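Local coordinates for protein soluble inorganic pyrophosphatase (Toxoplasma gondii, PDB 5WRT) that probably hydrolyses inorganic diphosphate to phosphate with the help of magnesium ions, as family I soluble pyrophosphatases do, at residues A[137-145]-A[168-176]. Numbering follows the deposited sequence.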
# COMPACT_ATOMS: atom_id res chain seq x y z
N VAL A 137 -1.59 6.85 23.78
CA VAL A 137 -2.48 7.97 23.48
C VAL A 137 -3.93 7.53 23.61
O VAL A 137 -4.30 6.43 23.18
CB VAL A 137 -2.20 8.56 22.09
CG1 VAL A 137 -0.81 9.18 22.04
CG2 VAL A 137 -2.34 7.49 21.02
N PRO A 138 -4.80 8.35 24.21
CA PRO A 138 -6.23 8.04 24.21
C PRO A 138 -6.82 8.32 22.83
O PRO A 138 -6.57 9.36 22.23
CB PRO A 138 -6.81 8.99 25.27
CG PRO A 138 -5.62 9.58 25.98
CD PRO A 138 -4.50 9.55 25.01
N VAL A 139 -7.62 7.37 22.34
CA VAL A 139 -8.19 7.46 21.00
C VAL A 139 -9.69 7.24 21.08
O VAL A 139 -10.19 6.55 21.97
CB VAL A 139 -7.54 6.46 20.02
CG1 VAL A 139 -6.04 6.68 19.94
CG2 VAL A 139 -7.85 5.02 20.44
N LYS A 140 -10.40 7.83 20.13
CA LYS A 140 -11.82 7.56 19.93
C LYS A 140 -11.96 6.61 18.74
O LYS A 140 -11.41 6.87 17.66
CB LYS A 140 -12.60 8.84 19.68
CG LYS A 140 -14.04 8.62 19.26
CD LYS A 140 -14.83 9.92 19.26
CE LYS A 140 -14.06 11.04 18.58
NZ LYS A 140 -14.90 12.26 18.41
N VAL A 141 -12.68 5.52 18.96
CA VAL A 141 -12.81 4.47 17.95
C VAL A 141 -13.83 4.90 16.91
O VAL A 141 -14.93 5.36 17.24
CB VAL A 141 -13.20 3.14 18.61
CG1 VAL A 141 -13.86 2.23 17.62
CG2 VAL A 141 -11.96 2.48 19.21
N LEU A 142 -13.47 4.75 15.63
CA LEU A 142 -14.31 5.19 14.52
C LEU A 142 -14.88 4.06 13.68
O LEU A 142 -15.89 4.27 13.00
CB LEU A 142 -13.52 6.13 13.60
CG LEU A 142 -12.95 7.40 14.24
CD1 LEU A 142 -11.94 8.05 13.31
CD2 LEU A 142 -14.07 8.37 14.58
N GLY A 143 -14.27 2.89 13.70
CA GLY A 143 -14.69 1.81 12.84
C GLY A 143 -13.68 0.68 12.87
O GLY A 143 -12.69 0.73 13.60
N ALA A 144 -13.95 -0.34 12.05
CA ALA A 144 -13.12 -1.53 12.06
C ALA A 144 -13.26 -2.27 10.74
O ALA A 144 -14.37 -2.41 10.22
CB ALA A 144 -13.48 -2.46 13.23
N LEU A 145 -12.13 -2.75 10.22
CA LEU A 145 -12.10 -3.60 9.04
C LEU A 145 -11.81 -5.03 9.49
O LEU A 145 -10.91 -5.26 10.29
CB LEU A 145 -11.03 -3.13 8.06
CG LEU A 145 -11.30 -1.82 7.32
CD1 LEU A 145 -10.00 -1.19 6.86
CD2 LEU A 145 -12.22 -2.06 6.14
N SER A 168 -13.05 16.09 17.46
CA SER A 168 -14.46 16.34 17.73
C SER A 168 -15.33 16.22 16.49
O SER A 168 -16.55 16.10 16.61
CB SER A 168 -14.64 17.71 18.37
OG SER A 168 -14.23 18.74 17.48
N GLN A 169 -14.73 16.28 15.30
CA GLN A 169 -15.48 16.22 14.05
C GLN A 169 -15.61 14.80 13.50
O GLN A 169 -16.43 14.58 12.61
CB GLN A 169 -14.80 17.10 13.00
CG GLN A 169 -15.04 18.58 13.17
CD GLN A 169 -14.46 19.39 12.03
OE1 GLN A 169 -13.30 19.79 12.08
NE2 GLN A 169 -15.26 19.61 11.00
N LEU A 170 -14.82 13.86 14.00
CA LEU A 170 -14.84 12.48 13.53
C LEU A 170 -15.49 11.60 14.59
O LEU A 170 -14.98 11.49 15.71
CB LEU A 170 -13.43 11.98 13.21
CG LEU A 170 -12.65 12.76 12.15
CD1 LEU A 170 -11.22 12.23 12.04
CD2 LEU A 170 -13.36 12.70 10.81
N ASN A 171 -16.61 10.96 14.23
CA ASN A 171 -17.27 10.03 15.13
C ASN A 171 -17.63 8.69 14.49
O ASN A 171 -17.97 7.76 15.23
CB ASN A 171 -18.54 10.65 15.73
CG ASN A 171 -18.28 11.99 16.40
OD1 ASN A 171 -17.59 12.06 17.41
ND2 ASN A 171 -18.83 13.06 15.83
N SER A 172 -17.57 8.56 13.17
CA SER A 172 -17.83 7.29 12.52
C SER A 172 -17.11 7.26 11.17
O SER A 172 -16.48 8.23 10.75
CB SER A 172 -19.33 7.02 12.36
OG SER A 172 -19.58 5.63 12.28
N VAL A 173 -17.23 6.11 10.49
CA VAL A 173 -16.63 5.93 9.17
C VAL A 173 -17.08 7.02 8.21
O VAL A 173 -16.28 7.54 7.42
CB VAL A 173 -16.98 4.53 8.62
CG1 VAL A 173 -16.45 4.36 7.21
CG2 VAL A 173 -16.43 3.45 9.54
N ALA A 174 -18.36 7.39 8.26
CA ALA A 174 -18.89 8.36 7.31
C ALA A 174 -18.17 9.70 7.42
O ALA A 174 -17.92 10.36 6.40
CB ALA A 174 -20.39 8.55 7.54
N ASP A 175 -17.82 10.12 8.64
CA ASP A 175 -17.06 11.36 8.80
C ASP A 175 -15.67 11.24 8.20
O ASP A 175 -15.15 12.20 7.62
CB ASP A 175 -16.99 11.74 10.28
CG ASP A 175 -18.35 12.00 10.88
OD1 ASP A 175 -19.24 12.50 10.16
OD2 ASP A 175 -18.53 11.71 12.09
N VAL A 176 -15.04 10.07 8.33
CA VAL A 176 -13.72 9.87 7.75
C VAL A 176 -13.79 9.93 6.23
O VAL A 176 -12.98 10.60 5.58
CB VAL A 176 -13.11 8.54 8.24
CG1 VAL A 176 -11.71 8.35 7.68
CG2 VAL A 176 -13.10 8.49 9.76
O HOH W 1 -17.14 7.55 17.93
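The carbonyl of Leu170 receives the ammonium group of Lys140, which reaches it from strand 136-149 with NZ 2.8 Å from Leu170 O and tilted 30° from the carbonyl plane. Lysine suits this place because its long chain, bent at chi3 (46°), can carry one charge from a strand toward oxygens of the loop before the helix. Beside that oxygen, Leu170 CB rests against Leu142 CD2 at 3.9 Å. Asn171 then turns its amide oxygen back to the lysine: with CG beside the backbone N (chi1 -54°), OD1 comes to 2.9 Å from Lys140 NZ, which lies above the amide plane. Phe167 O takes another hydrogen bond from NZ, and the Phe167 ring adds a cation-pi contact. A water lies within hydrogen-bonding distance of both Asn171 O and Val141 O and bridges loop and strand. Asn171 N is meanwhile bound by Asp175 OD2 through its anti lone pair, 3.0 Å away, which ties the loop to the start of helix 173-179. Ser172 places its CA 3.6 Å from Leu142 O, while CG2 of Val173 lies near Gly143 CA, where a residue without a side chain lets the helix approach closely. Leu142 and Gly143 form a classic beta bulge opposite Leu158. Farther along, Val176 CG2 meets Leu142 CD1 at 3.8 Å, the two side chains crossing at a slant. Leu142 thus supplies the apolar half of the contact, while the buried lysine charge is shared among oxygens and a ring, which probably compensates its desolvation and holds the loop against the core sheet of the pyrophosphatase domain.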